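Local coordinates for protein B-agarase (Saccharophagus degradans, PDB 4BQ2) that hydrolyses agarose as a family 50 exo-beta-agarase, probably releasing short sugar units from chain ends, at residues Thr298-Asp303 / Thr340-Phe345; Arg139-Thr144 / Asn198-Leu203; Thr316-Lys321 / Asn360-Ala365; Asp287-Ser292 / Phe699-Ser704. All coordinates share one frame; numbering follows the deposited sequence.

The four contacts form a series that runs from the beta-rich CBM-like region to the ends of strands 280-287 and 693-699. Contact 2 touches contact 1, centres about 15 Å apart, where Ala343 O and Gly202 N probably share a hydrogen bond. Contact 1 reaches contact 3, about 17 Å between centres, through Asp301 OD1 and the hydroxyl of Tyr361. Contact 3 leans on contact 4, about 15 Å between centres, where Arg362 probably bonds to Ser292 and Arg290 to Ser320. Contact 4 follows the C-terminal ends of two parallel strands, where (beta/alpha)8 glycosidases carry their active site; glycerol near Asp319 and Arg290, probably from the crystallisation liquor, may mark a pocket there.

Contact 1. Residues Thr298-Asp303 / Thr340-Phe345; sequences TGYDYD and TRAAMF
Arg341 rests its CB against the backbone of Gly299, with Arg341 CB 3.5 Å from Gly299 CA, a close approach that the lack of a side chain on the glycine permits. Beyond CB the arginine turns off: CG stands anti to its own carbonyl carbon (chi1 -68°) and two further bends carry the guanidinium to the carbonyl oxygens of Met297, Ser136 and Thr707, with Met344 SD over one of its faces. Ala342 then offers two surfaces. Its CA makes a C-H...O contact of 3.0 Å to Thr298 O, while its CB packs 3.6 Å from Tyr300 CE1, meeting that ring obliquely. A type I turn from Ala342 to Phe345 brings the phenyl ring back, so that Phe345 CE2 lies 3.7 Å from Thr298 CA. Thr298 itself is held in an ST turn, its OG1 accepting from Tyr300 N at 3.2 Å and also bonding to Glu374. The whole arrangement sets the short helix 339-342 against strand 296-301, which runs between strands 335-336 and 373-376 of a four-stranded antiparallel sheet; Ala342 and Tyr300 both also touch Leu336 on the first of these.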
loop_
_atom_site.group_PDB
_atom_site.type_symbol
_atom_site.label_atom_id
_atom_site.label_comp_id
_atom_site.label_asym_id
_atom_site.label_seq_id
_atom_site.Cartn_x
_atom_site.Cartn_y
_atom_site.Cartn_z
ATOM N N THR A 298 -2.777 12.861 -17.907
ATOM C CA THR A 298 -2.042 13.691 -18.877
ATOM C C THR A 298 -2.170 15.199 -18.677
ATOM O O THR A 298 -1.341 15.985 -19.183
ATOM C CB THR A 298 -2.450 13.407 -20.331
ATOM O OG1 THR A 298 -3.819 13.768 -20.515
ATOM C CG2 THR A 298 -2.232 11.934 -20.708
ATOM N N GLY A 299 -3.212 15.611 -17.964
ATOM C CA GLY A 299 -3.508 17.016 -17.808
ATOM C C GLY A 299 -4.537 17.510 -18.805
ATOM O O GLY A 299 -4.906 18.688 -18.767
ATOM N N TYR A 300 -5.006 16.633 -19.695
ATOM C CA TYR A 300 -6.110 16.997 -20.587
ATOM C C TYR A 300 -7.485 16.499 -20.106
ATOM O O TYR A 300 -7.587 15.577 -19.266
ATOM C CB TYR A 300 -5.811 16.553 -22.018
ATOM C CG TYR A 300 -4.601 17.261 -22.613
ATOM C CD1 TYR A 300 -3.311 16.830 -22.318
ATOM C CD2 TYR A 300 -4.754 18.381 -23.444
ATOM C CE1 TYR A 300 -2.200 17.472 -22.845
ATOM C CE2 TYR A 300 -3.651 19.032 -23.972
ATOM C CZ TYR A 300 -2.373 18.565 -23.669
ATOM O OH TYR A 300 -1.255 19.184 -24.179
ATOM N N ASP A 301 -8.543 17.108 -20.652
ATOM C CA ASP A 301 -9.902 16.731 -20.340
ATOM C C ASP A 301 -10.759 16.753 -21.607
ATOM O O ASP A 301 -10.355 17.305 -22.638
ATOM C CB ASP A 301 -10.478 17.612 -19.216
ATOM C CG ASP A 301 -11.530 16.883 -18.377
ATOM O OD1 ASP A 301 -11.931 15.738 -18.725
ATOM O OD2 ASP A 301 -11.967 17.462 -17.354
ATOM N N TYR A 302 -11.899 16.087 -21.543
ATOM C CA TYR A 302 -12.794 15.979 -22.680
ATOM C C TYR A 302 -14.108 16.667 -22.338
ATOM O O TYR A 302 -14.436 16.831 -21.155
ATOM C CB TYR A 302 -13.068 14.508 -23.021
ATOM C CG TYR A 302 -11.827 13.678 -23.353
ATOM C CD1 TYR A 302 -10.728 14.243 -24.004
ATOM C CD2 TYR A 302 -11.763 12.318 -23.022
ATOM C CE1 TYR A 302 -9.597 13.483 -24.301
ATOM C CE2 TYR A 302 -10.633 11.563 -23.315
ATOM C CZ TYR A 302 -9.559 12.155 -23.963
ATOM O OH TYR A 302 -8.448 11.407 -24.265
ATOM N N ASP A 303 -14.855 17.106 -23.346
ATOM C CA ASP A 303 -16.148 17.714 -23.051
ATOM C C ASP A 303 -17.136 16.593 -22.691
ATOM O O ASP A 303 -17.289 15.606 -23.416
ATOM C CB ASP A 303 -16.614 18.667 -24.165
ATOM C CG ASP A 303 -15.935 20.057 -24.079
ATOM O OD1 ASP A 303 -16.320 20.875 -23.214
ATOM O OD2 ASP A 303 -15.008 20.336 -24.870
ATOM N N THR A 340 0.416 21.928 -15.553
ATOM C CA THR A 340 1.481 21.286 -14.798
ATOM C C THR A 340 1.581 19.800 -15.216
ATOM O O THR A 340 2.662 19.315 -15.550
ATOM C CB THR A 340 1.284 21.446 -13.270
ATOM O OG1 THR A 340 1.306 22.840 -12.920
ATOM C CG2 THR A 340 2.379 20.769 -12.496
ATOM N N ARG A 341 0.441 19.106 -15.238
ATOM C CA ARG A 341 0.429 17.697 -15.692
ATOM C C ARG A 341 0.903 17.551 -17.142
ATOM O O ARG A 341 1.818 16.779 -17.431
ATOM C CB ARG A 341 -0.950 17.068 -15.466
ATOM C CG ARG A 341 -1.310 16.895 -13.993
ATOM C CD ARG A 341 -0.380 15.912 -13.270
ATOM N NE ARG A 341 -0.336 14.568 -13.887
ATOM C CZ ARG A 341 0.242 13.520 -13.307
ATOM N NH1 ARG A 341 0.786 13.646 -12.088
ATOM N NH2 ARG A 341 0.255 12.336 -13.919
ATOM N N ALA A 342 0.341 18.347 -18.048
ATOM C CA ALA A 342 0.702 18.218 -19.471
ATOM C C ALA A 342 2.185 18.422 -19.760
ATOM O O ALA A 342 2.763 17.688 -20.571
ATOM C CB ALA A 342 -0.162 19.126 -20.340
ATOM N N ALA A 343 2.814 19.388 -19.084
ATOM C CA ALA A 343 4.229 19.672 -19.331
ATOM C C ALA A 343 5.176 18.562 -18.840
ATOM O O ALA A 343 6.365 18.572 -19.148
ATOM C CB ALA A 343 4.639 21.041 -18.749
ATOM N N MET A 344 4.665 17.606 -18.064
ATOM C CA MET A 344 5.524 16.510 -17.616
ATOM C C MET A 344 5.882 15.570 -18.735
ATOM O O MET A 344 6.848 14.807 -18.606
ATOM C CB MET A 344 4.867 15.679 -16.513
ATOM C CG MET A 344 4.386 16.491 -15.335
ATOM S SD MET A 344 3.438 15.419 -14.230
ATOM C CE MET A 344 3.537 16.480 -12.775
ATOM N N PHE A 345 5.115 15.610 -19.827
ATOM C CA PHE A 345 5.240 14.575 -20.878
ATOM C C PHE A 345 5.968 15.011 -22.128
ATOM O O PHE A 345 5.513 15.949 -22.805
ATOM C CB PHE A 345 3.869 13.977 -21.228
ATOM C CG PHE A 345 3.151 13.424 -20.022
ATOM C CD1 PHE A 345 3.478 12.149 -19.522
ATOM C CD2 PHE A 345 2.204 14.188 -19.355
ATOM C CE1 PHE A 345 2.839 11.650 -18.384
ATOM C CE2 PHE A 345 1.566 13.692 -18.214
ATOM C CZ PHE A 345 1.881 12.422 -17.738
#

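Contact 2. Residues Arg139-Thr144 / Asn198-Leu203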
loop_
_atom_site.group_PDB
_atom_site.type_symbol
_atom_site.label_atom_id
_atom_site.label_comp_id
_atom_site.label_asym_id
_atom_site.label_seq_id
_atom_site.Cartn_x
_atom_site.Cartn_y
_atom_site.Cartn_z
ATOM N N ARG A 139 3.198 11.232 -5.442
ATOM C CA ARG A 139 3.294 10.986 -3.998
ATOM C C ARG A 139 4.567 11.610 -3.454
ATOM O O ARG A 139 4.595 12.101 -2.345
ATOM C CB ARG A 139 3.271 9.472 -3.661
ATOM C CG ARG A 139 3.167 9.199 -2.150
ATOM C CD ARG A 139 1.935 9.896 -1.556
ATOM N NE ARG A 139 0.714 9.578 -2.319
ATOM C CZ ARG A 139 -0.144 8.605 -2.030
ATOM N NH1 ARG A 139 0.032 7.839 -0.945
ATOM N NH2 ARG A 139 -1.206 8.417 -2.809
ATOM N N SER A 140 5.626 11.574 -4.256
ATOM C CA SER A 140 6.823 12.332 -3.976
ATOM C C SER A 140 7.353 12.836 -5.304
ATOM O O SER A 140 7.212 12.179 -6.366
ATOM C CB SER A 140 7.877 11.483 -3.263
ATOM O OG SER A 140 8.705 12.302 -2.453
ATOM N N ASN A 141 7.964 14.011 -5.230
ATOM C CA ASN A 141 8.398 14.736 -6.396
ATOM C C ASN A 141 9.831 14.488 -6.724
ATOM O O ASN A 141 10.630 14.115 -5.853
ATOM C CB ASN A 141 8.206 16.261 -6.158
ATOM C CG ASN A 141 6.825 16.744 -6.550
ATOM O OD1 ASN A 141 6.067 16.023 -7.207
ATOM N ND2 ASN A 141 6.475 17.965 -6.142
ATOM N N PRO A 142 10.204 14.780 -7.986
ATOM C CA PRO A 142 11.631 14.893 -8.246
ATOM C C PRO A 142 12.157 16.044 -7.395
ATOM O O PRO A 142 11.372 16.896 -6.988
ATOM C CB PRO A 142 11.709 15.229 -9.753
ATOM C CG PRO A 142 10.341 15.650 -10.149
ATOM C CD PRO A 142 9.366 15.065 -9.166
ATOM N N PRO A 143 13.462 16.078 -7.117
ATOM C CA PRO A 143 13.944 17.188 -6.275
ATOM C C PRO A 143 13.743 18.554 -6.947
ATOM O O PRO A 143 13.700 18.631 -8.174
ATOM C CB PRO A 143 15.436 16.874 -6.099
ATOM C CG PRO A 143 15.769 15.886 -7.152
ATOM C CD PRO A 143 14.519 15.094 -7.385
ATOM N N THR A 144 13.610 19.618 -6.158
ATOM C CA THR A 144 13.391 20.956 -6.715
ATOM C C THR A 144 14.683 21.723 -6.993
ATOM O O THR A 144 14.638 22.896 -7.379
ATOM C CB THR A 144 12.492 21.803 -5.807
ATOM O OG1 THR A 144 13.008 21.757 -4.476
ATOM C CG2 THR A 144 11.068 21.265 -5.826
ATOM N N ASN A 198 11.960 24.219 -13.820
ATOM C CA ASN A 198 11.690 23.088 -14.703
ATOM C C ASN A 198 11.685 21.732 -13.998
ATOM O O ASN A 198 11.736 20.681 -14.657
ATOM C CB ASN A 198 12.712 23.058 -15.824
ATOM C CG ASN A 198 12.596 24.258 -16.722
ATOM O OD1 ASN A 198 11.482 24.703 -17.036
ATOM N ND2 ASN A 198 13.740 24.809 -17.122
ATOM N N PHE A 199 11.592 21.736 -12.672
ATOM C CA PHE A 199 11.673 20.453 -11.968
ATOM C C PHE A 199 10.508 19.496 -12.295
ATOM O O PHE A 199 10.661 18.290 -12.146
ATOM C CB PHE A 199 11.885 20.625 -10.457
ATOM C CG PHE A 199 10.613 20.798 -9.686
ATOM C CD1 PHE A 199 9.921 22.003 -9.714
ATOM C CD2 PHE A 199 10.097 19.736 -8.939
ATOM C CE1 PHE A 199 8.734 22.153 -9.001
ATOM C CE2 PHE A 199 8.918 19.876 -8.241
ATOM C CZ PHE A 199 8.242 21.087 -8.259
ATOM N N LEU A 200 9.355 20.018 -12.722
ATOM C CA LEU A 200 8.253 19.144 -13.140
ATOM C C LEU A 200 8.056 19.076 -14.657
ATOM O O LEU A 200 7.020 18.613 -15.127
ATOM C CB LEU A 200 6.939 19.535 -12.446
ATOM C CG LEU A 200 6.855 19.368 -10.910
ATOM C CD1 LEU A 200 5.518 19.919 -10.404
ATOM C CD2 LEU A 200 7.045 17.909 -10.501
ATOM N N VAL A 201 9.055 19.538 -15.405
ATOM C CA VAL A 201 8.961 19.676 -16.859
ATOM C C VAL A 201 9.768 18.578 -17.546
ATOM O O VAL A 201 10.950 18.393 -17.246
ATOM C CB VAL A 201 9.488 21.063 -17.337
ATOM C CG1 VAL A 201 9.652 21.096 -18.854
ATOM C CG2 VAL A 201 8.541 22.171 -16.911
ATOM N N GLY A 202 9.130 17.881 -18.489
ATOM C CA GLY A 202 9.830 16.912 -19.324
ATOM C C GLY A 202 10.319 15.731 -18.517
ATOM O O GLY A 202 11.438 15.253 -18.709
ATOM N N LEU A 203 9.458 15.251 -17.618
ATOM C CA LEU A 203 9.798 14.106 -16.761
ATOM C C LEU A 203 9.858 12.766 -17.488
ATOM O O LEU A 203 10.666 11.925 -17.156
ATOM C CB LEU A 203 8.754 13.993 -15.645
ATOM C CG LEU A 203 8.674 15.235 -14.760
ATOM C CD1 LEU A 203 7.608 15.072 -13.669
ATOM C CD2 LEU A 203 10.054 15.588 -14.203
#
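The Phe199 ring is clasped between two aliphatic groups. Thr144 CG2 stands over the middle of one face in a CH-pi contact, 3.6 Å from the ring centroid and 14° off the normal, and Leu200 CG, from the ring's own segment, lies toward the rim of the opposite face. Thr144 and Phe199 run side by side, pointing the same way; the threonine torsion (chi1 51°) puts CG2 anti to the carbonyl carbon, beside the backbone N, and so over the ring, while the hydroxyl bonds to His119 and Lys115. At the ring's edge comes the amide of Asn141, whose ND2 is 3.7 Å from Phe199 CE2, its plane turned 69° from that of the ring. The amide is fixed in its rotation, ND2 bonding to Asp120 and OD1 to Ser136.

Two irregular loops meet here in the CBM-like region of the agarase, one linking strands 110-115 and 150-155, the other leaving strand 180-191 for helix 222-235. A type I turn from Asn198 to Val201, closed by Val201 N to Asn198 O, presents Phe199 and Leu200 from neighbouring positions. Pro142 fits beside them: its CG is 3.3 Å from Phe199 O, and its CD lies 3.9 Å from Leu200 CD2, the two side chains at about a right angle. Leu203 approaches the same proline ring from farther along the loop, Leu203 CD2 being 4.1 Å from Pro142 CG.

Contact 3. Residues Thr316-Lys321 / Asn360-Ala365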
loop_
_atom_site.group_PDB
_atom_site.type_symbol
_atom_site.label_atom_id
_atom_site.label_comp_id
_atom_site.label_asym_id
_atom_site.label_seq_id
_atom_site.Cartn_x
_atom_site.Cartn_y
_atom_site.Cartn_z
ATOM N N THR A 316 -18.119 -2.655 -10.067
ATOM C CA THR A 316 -16.696 -2.359 -10.169
ATOM C C THR A 316 -16.433 -0.857 -9.976
ATOM O O THR A 316 -16.980 -0.027 -10.724
ATOM C CB THR A 316 -16.145 -2.857 -11.522
ATOM O OG1 THR A 316 -16.443 -4.262 -11.661
ATOM C CG2 THR A 316 -14.619 -2.612 -11.637
ATOM N N PRO A 317 -15.615 -0.503 -8.960
ATOM C CA PRO A 317 -15.295 0.883 -8.720
ATOM C C PRO A 317 -14.378 1.399 -9.827
ATOM O O PRO A 317 -13.667 0.617 -10.486
ATOM C CB PRO A 317 -14.582 0.885 -7.351
ATOM C CG PRO A 317 -14.119 -0.506 -7.137
ATOM C CD PRO A 317 -14.911 -1.415 -8.039
ATOM N N GLU A 318 -14.410 2.715 -10.014
ATOM C CA GLU A 318 -13.777 3.364 -11.165
ATOM C C GLU A 318 -12.297 3.025 -11.246
ATOM O O GLU A 318 -11.787 2.741 -12.323
ATOM C CB GLU A 318 -13.999 4.890 -11.127
ATOM C CG GLU A 318 -13.480 5.626 -12.376
ATOM C CD GLU A 318 -14.342 5.426 -13.638
ATOM O OE1 GLU A 318 -15.302 4.595 -13.611
ATOM O OE2 GLU A 318 -14.051 6.094 -14.680
ATOM N N ASP A 319 -11.616 3.024 -10.099
ATOM C CA ASP A 319 -10.195 2.675 -10.039
ATOM C C ASP A 319 -9.855 1.282 -10.636
ATOM O O ASP A 319 -8.757 1.058 -11.154
ATOM C CB ASP A 319 -9.710 2.776 -8.586
ATOM C CG ASP A 319 -10.347 1.733 -7.692
ATOM O OD1 ASP A 319 -9.760 0.614 -7.567
ATOM O OD2 ASP A 319 -11.415 2.035 -7.115
ATOM N N SER A 320 -10.824 0.365 -10.593
ATOM C CA SER A 320 -10.617 -1.039 -10.978
ATOM C C SER A 320 -11.299 -1.369 -12.306
ATOM O O SER A 320 -11.286 -2.522 -12.741
ATOM C CB SER A 320 -11.124 -1.991 -9.872
ATOM O OG SER A 320 -10.339 -1.866 -8.697
ATOM N N LYS A 321 -11.832 -0.348 -12.983
ATOM C CA LYS A 321 -12.430 -0.534 -14.306
ATOM C C LYS A 321 -11.376 -0.825 -15.358
ATOM O O LYS A 321 -10.206 -0.507 -15.181
ATOM C CB LYS A 321 -13.273 0.685 -14.722
ATOM C CG LYS A 321 -14.490 0.885 -13.818
ATOM C CD LYS A 321 -15.625 -0.056 -14.182
ATOM C CE LYS A 321 -16.392 0.438 -15.415
ATOM N NZ LYS A 321 -17.458 -0.534 -15.798
ATOM N N ASN A 360 -6.633 6.541 -21.833
ATOM C CA ASN A 360 -7.614 6.109 -20.847
ATOM C C ASN A 360 -8.373 7.365 -20.423
ATOM O O ASN A 360 -7.904 8.503 -20.656
ATOM C CB ASN A 360 -6.884 5.471 -19.645
ATOM C CG ASN A 360 -7.836 4.998 -18.541
ATOM O OD1 ASN A 360 -8.963 4.575 -18.802
ATOM N ND2 ASN A 360 -7.371 5.058 -17.297
ATOM N N TYR A 361 -9.549 7.176 -19.835
ATOM C CA TYR A 361 -10.238 8.280 -19.174
ATOM C C TYR A 361 -10.776 7.810 -17.825
ATOM O O TYR A 361 -11.486 6.802 -17.754
ATOM C CB TYR A 361 -11.376 8.838 -20.032
ATOM C CG TYR A 361 -11.921 10.124 -19.453
ATOM C CD1 TYR A 361 -11.353 11.360 -19.793
ATOM C CD2 TYR A 361 -12.971 10.114 -18.523
ATOM C CE1 TYR A 361 -11.835 12.538 -19.243
ATOM C CE2 TYR A 361 -13.453 11.301 -17.964
ATOM C CZ TYR A 361 -12.870 12.507 -18.326
ATOM O OH TYR A 361 -13.332 13.689 -17.772
ATOM N N ARG A 362 -10.455 8.535 -16.759
ATOM C CA ARG A 362 -11.047 8.221 -15.459
ATOM C C ARG A 362 -12.079 9.285 -15.074
ATOM O O ARG A 362 -11.840 10.466 -15.267
ATOM C CB ARG A 362 -9.950 8.068 -14.401
ATOM C CG ARG A 362 -9.119 6.793 -14.554
ATOM C CD ARG A 362 -9.990 5.536 -14.690
ATOM N NE ARG A 362 -9.220 4.298 -14.515
ATOM C CZ ARG A 362 -9.506 3.136 -15.097
ATOM N NH1 ARG A 362 -10.542 3.010 -15.937
ATOM N NH2 ARG A 362 -8.723 2.083 -14.857
ATOM N N ARG A 363 -13.234 8.867 -14.554
ATOM C CA ARG A 363 -14.319 9.818 -14.253
ATOM C C ARG A 363 -14.262 10.279 -12.810
ATOM O O ARG A 363 -14.982 11.191 -12.413
ATOM C CB ARG A 363 -15.676 9.223 -14.624
ATOM C CG ARG A 363 -15.749 8.856 -16.103
ATOM C CD ARG A 363 -16.871 7.869 -16.355
ATOM N NE ARG A 363 -16.438 6.486 -16.115
ATOM C CZ ARG A 363 -17.070 5.402 -16.569
ATOM N NH1 ARG A 363 -18.185 5.513 -17.308
ATOM N NH2 ARG A 363 -16.584 4.196 -16.291
ATOM N N SER A 364 -13.371 9.673 -12.037
ATOM C CA SER A 364 -13.142 10.099 -10.659
ATOM C C SER A 364 -11.693 9.802 -10.275
ATOM O O SER A 364 -10.962 9.146 -11.030
ATOM C CB SER A 364 -14.095 9.386 -9.705
ATOM O OG SER A 364 -13.879 7.989 -9.781
ATOM N N ALA A 365 -11.279 10.300 -9.110
ATOM C CA ALA A 365 -9.943 10.051 -8.581
ATOM C C ALA A 365 -10.072 10.089 -7.074
ATOM O O ALA A 365 -10.971 10.750 -6.557
ATOM C CB ALA A 365 -8.968 11.130 -9.043
HETATM O O HOH W 1 -12.746 4.602 -16.616
HETATM O O HOH W 2 -7.775 3.515 -12.245
#
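Glu318 and Arg363 make the tight half of this contact, their side chains crossing at about a right angle. Arg363 takes the carboxylate side-on with two nitrogens: NE gives a nearly straight bond (176°) of 2.8 Å to Glu318 OE2, and NH2 reaches the syn lone pair of Glu318 OE1 at 3.0 Å. OE2 lies in the guanidinium plane but OE1 is tilted from it, since the two flat groups are turned 55° apart. The backbone N of Arg363 adds a third bond, 2.9 Å to Glu318 OE2, on the anti side of the oxygen but from the same face of the carboxylate as NE. Glu318 CG, anti to the backbone N (chi1 -174°), and a bend at the next bond carry the carboxylate into this grip, and Arg310 forms a second salt bridge to OE1. Ser364 OG closes in beside its stem, 3.4 Å from Glu318 CB.

The 3-10 turn 318-320 is thereby fastened to the end of strand 359-362, an outermost strand of the four-stranded antiparallel sheet.

Around Arg362 the join is made partly through water. Its guanidinium lies between Glu318 O and Asn360 ND2; NH2 donates to Lys321 O at 3.0 Å, from above the carbonyl plane, and to Ser292 O, and NH1 bonds to Gly322 O. One water links Arg362 NH1 to Glu318 OE2 and Tyr361 O; a second joins Arg362 NE to Asp319 O. The side chain of Lys321 contributes its aliphatic stem, CB near Arg362 and CE near Arg363, its ammonium group being paired with Asp314.

Contact 4. Residues Asp287-Ser292 / Phe699-Ser704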
loop_
_atom_site.group_PDB
_atom_site.type_symbol
_atom_site.label_atom_id
_atom_site.label_comp_id
_atom_site.label_asym_id
_atom_site.label_seq_id
_atom_site.Cartn_x
_atom_site.Cartn_y
_atom_site.Cartn_z
ATOM N N ASP A 287 0.068 -9.152 -7.026
ATOM C CA ASP A 287 -1.219 -8.493 -7.127
ATOM C C ASP A 287 -1.244 -7.593 -8.362
ATOM O O ASP A 287 -0.182 -7.188 -8.838
ATOM C CB ASP A 287 -1.439 -7.606 -5.911
ATOM C CG ASP A 287 -1.460 -8.387 -4.611
ATOM O OD1 ASP A 287 -2.066 -9.471 -4.581
ATOM O OD2 ASP A 287 -0.899 -7.892 -3.618
ATOM N N ILE A 288 -2.448 -7.230 -8.807
ATOM C CA ILE A 288 -2.637 -6.231 -9.898
ATOM C C ILE A 288 -2.052 -6.765 -11.202
ATOM O O ILE A 288 -1.120 -6.185 -11.805
ATOM C CB ILE A 288 -2.076 -4.814 -9.576
ATOM C CG1 ILE A 288 -2.529 -4.341 -8.174
ATOM C CG2 ILE A 288 -2.525 -3.830 -10.673
ATOM C CD1 ILE A 288 -3.921 -3.702 -8.139
ATOM N N ILE A 289 -2.594 -7.897 -11.611
ATOM C CA ILE A 289 -2.208 -8.515 -12.865
ATOM C C ILE A 289 -3.308 -8.149 -13.850
ATOM O O ILE A 289 -4.160 -8.970 -14.263
ATOM C CB ILE A 289 -1.966 -10.033 -12.693
ATOM C CG1 ILE A 289 -0.825 -10.263 -11.680
ATOM C CG2 ILE A 289 -1.568 -10.661 -14.041
ATOM C CD1 ILE A 289 -0.611 -11.732 -11.385
ATOM N N ARG A 290 -3.277 -6.863 -14.201
ATOM C CA ARG A 290 -4.255 -6.213 -15.037
ATOM C C ARG A 290 -3.625 -4.878 -15.459
ATOM O O ARG A 290 -2.587 -4.456 -14.916
ATOM C CB ARG A 290 -5.546 -5.930 -14.239
ATOM C CG ARG A 290 -5.322 -5.053 -12.985
ATOM C CD ARG A 290 -6.651 -4.870 -12.283
ATOM N NE ARG A 290 -6.607 -3.898 -11.184
ATOM C CZ ARG A 290 -7.611 -3.678 -10.337
ATOM N NH1 ARG A 290 -8.741 -4.414 -10.410
ATOM N NH2 ARG A 290 -7.471 -2.762 -9.378
ATOM N N LEU A 291 -4.299 -4.175 -16.352
ATOM C CA LEU A 291 -3.782 -2.885 -16.832
ATOM C C LEU A 291 -4.456 -1.642 -16.238
ATOM O O LEU A 291 -4.001 -0.529 -16.507
ATOM C CB LEU A 291 -3.833 -2.854 -18.382
ATOM C CG LEU A 291 -3.044 -3.981 -19.080
ATOM C CD1 LEU A 291 -3.107 -3.820 -20.609
ATOM C CD2 LEU A 291 -1.586 -4.038 -18.638
ATOM N N SER A 292 -5.515 -1.841 -15.444
ATOM C CA SER A 292 -6.407 -0.803 -14.921
ATOM C C SER A 292 -5.660 0.326 -14.214
ATOM O O SER A 292 -6.134 1.460 -14.165
ATOM C CB SER A 292 -7.373 -1.420 -13.865
ATOM O OG SER A 292 -8.124 -2.481 -14.419
ATOM N N PHE A 699 2.671 -6.700 -3.780
ATOM C CA PHE A 699 1.985 -5.632 -4.492
ATOM C C PHE A 699 3.063 -4.765 -5.149
ATOM O O PHE A 699 3.792 -4.069 -4.429
ATOM C CB PHE A 699 1.175 -4.787 -3.487
ATOM C CG PHE A 699 0.255 -3.770 -4.131
ATOM C CD1 PHE A 699 0.761 -2.556 -4.608
ATOM C CD2 PHE A 699 -1.119 -4.019 -4.252
ATOM C CE1 PHE A 699 -0.091 -1.612 -5.186
ATOM C CE2 PHE A 699 -1.985 -3.083 -4.850
ATOM C CZ PHE A 699 -1.463 -1.877 -5.333
ATOM N N GLN A 700 3.227 -4.786 -6.480
ATOM C CA GLN A 700 2.342 -5.391 -7.479
ATOM C C GLN A 700 3.183 -5.874 -8.679
ATOM O O GLN A 700 4.397 -5.836 -8.630
ATOM C CB GLN A 700 1.334 -4.333 -7.929
ATOM C CG GLN A 700 2.061 -3.065 -8.435
ATOM C CD GLN A 700 1.132 -1.952 -8.843
ATOM O OE1 GLN A 700 -0.084 -2.023 -8.663
ATOM N NE2 GLN A 700 1.703 -0.905 -9.397
ATOM N N TYR A 701 2.538 -6.300 -9.767
ATOM C CA TYR A 701 3.250 -6.878 -10.915
ATOM C C TYR A 701 4.154 -5.817 -11.592
ATOM O O TYR A 701 5.306 -6.093 -11.912
ATOM C CB TYR A 701 2.201 -7.411 -11.910
ATOM C CG TYR A 701 2.706 -8.137 -13.144
ATOM C CD1 TYR A 701 3.953 -8.737 -13.188
ATOM C CD2 TYR A 701 1.854 -8.286 -14.256
ATOM C CE1 TYR A 701 4.382 -9.402 -14.339
ATOM C CE2 TYR A 701 2.248 -8.997 -15.373
ATOM C CZ TYR A 701 3.509 -9.542 -15.419
ATOM O OH TYR A 701 3.880 -10.250 -16.572
ATOM N N MET A 702 3.599 -4.629 -11.837
ATOM C CA MET A 702 4.331 -3.590 -12.604
ATOM C C MET A 702 4.619 -2.402 -11.704
ATOM O O MET A 702 3.861 -2.182 -10.766
ATOM C CB MET A 702 3.478 -3.111 -13.776
ATOM C CG MET A 702 3.073 -4.238 -14.720
ATOM S SD MET A 702 1.285 -4.580 -14.850
ATOM C CE MET A 702 0.556 -3.040 -15.420
ATOM N N ASP A 703 5.663 -1.623 -12.000
ATOM C CA ASP A 703 5.839 -0.343 -11.313
ATOM C C ASP A 703 4.612 0.483 -11.558
ATOM O O ASP A 703 4.000 0.405 -12.642
ATOM C CB ASP A 703 7.043 0.450 -11.882
ATOM C CG ASP A 703 8.380 -0.153 -11.523
ATOM O OD1 ASP A 703 8.491 -0.851 -10.483
ATOM O OD2 ASP A 703 9.330 0.058 -12.319
ATOM N N SER A 704 4.271 1.326 -10.591
ATOM C CA SER A 704 3.322 2.400 -10.825
ATOM C C SER A 704 3.995 3.409 -11.777
ATOM O O SER A 704 5.215 3.536 -11.748
ATOM C CB SER A 704 2.979 3.155 -9.532
ATOM O OG SER A 704 2.741 2.325 -8.426
HETATM O O HOH W 3 0.638 -4.025 -11.655
#
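The edge of the Phe699 ring meets Asp287 OD2 near the ring plane, the carboxylate turned 56° from the ring and its OD1 accepting from the backbone N of Asn417; Gln700 CB lies over one face, toward the rim. Ile288 approaches the ring obliquely, its CG1 3.6 Å from Phe699 CE2. The Tyr701 ring has Ile288 O near its plane at the edge, and Ile289 CG2 comes up at a slant, 4.2 Å from Tyr701 CD2. A cis peptide joins Phe699 to Gln700, and just beyond it Tyr701 N donates to Asp287 O, a 3.0 Å bond almost in line with the carbonyl. Ile288, with left-handed backbone angles, turns its side chain onto the extended glutamine, so that Ile288 CG1 is 3.4 Å from Gln700 OE1. A bridging water takes over where the backbones part, donating to Ile288 O at 2.8 Å and accepting from Met702 N. The bent chain of Met702 (chi2 117°, chi3 59°) brings its methyl 3.5 Å from Arg290 O and close to Leu291 CD2.

The segments leave the ends of strands 280-287 and 693-699, which run parallel as neighbours, consistent with the first and last strands closing the (beta/alpha)8 barrel expected of family 50. Strand 648-652 flanks 693-699, and Glu652 on it touches both Asp287 and Phe699; helix 394-410 packs on Ile289, Leu291 and Tyr701, while helix 378-387 touches Leu291 and Met702.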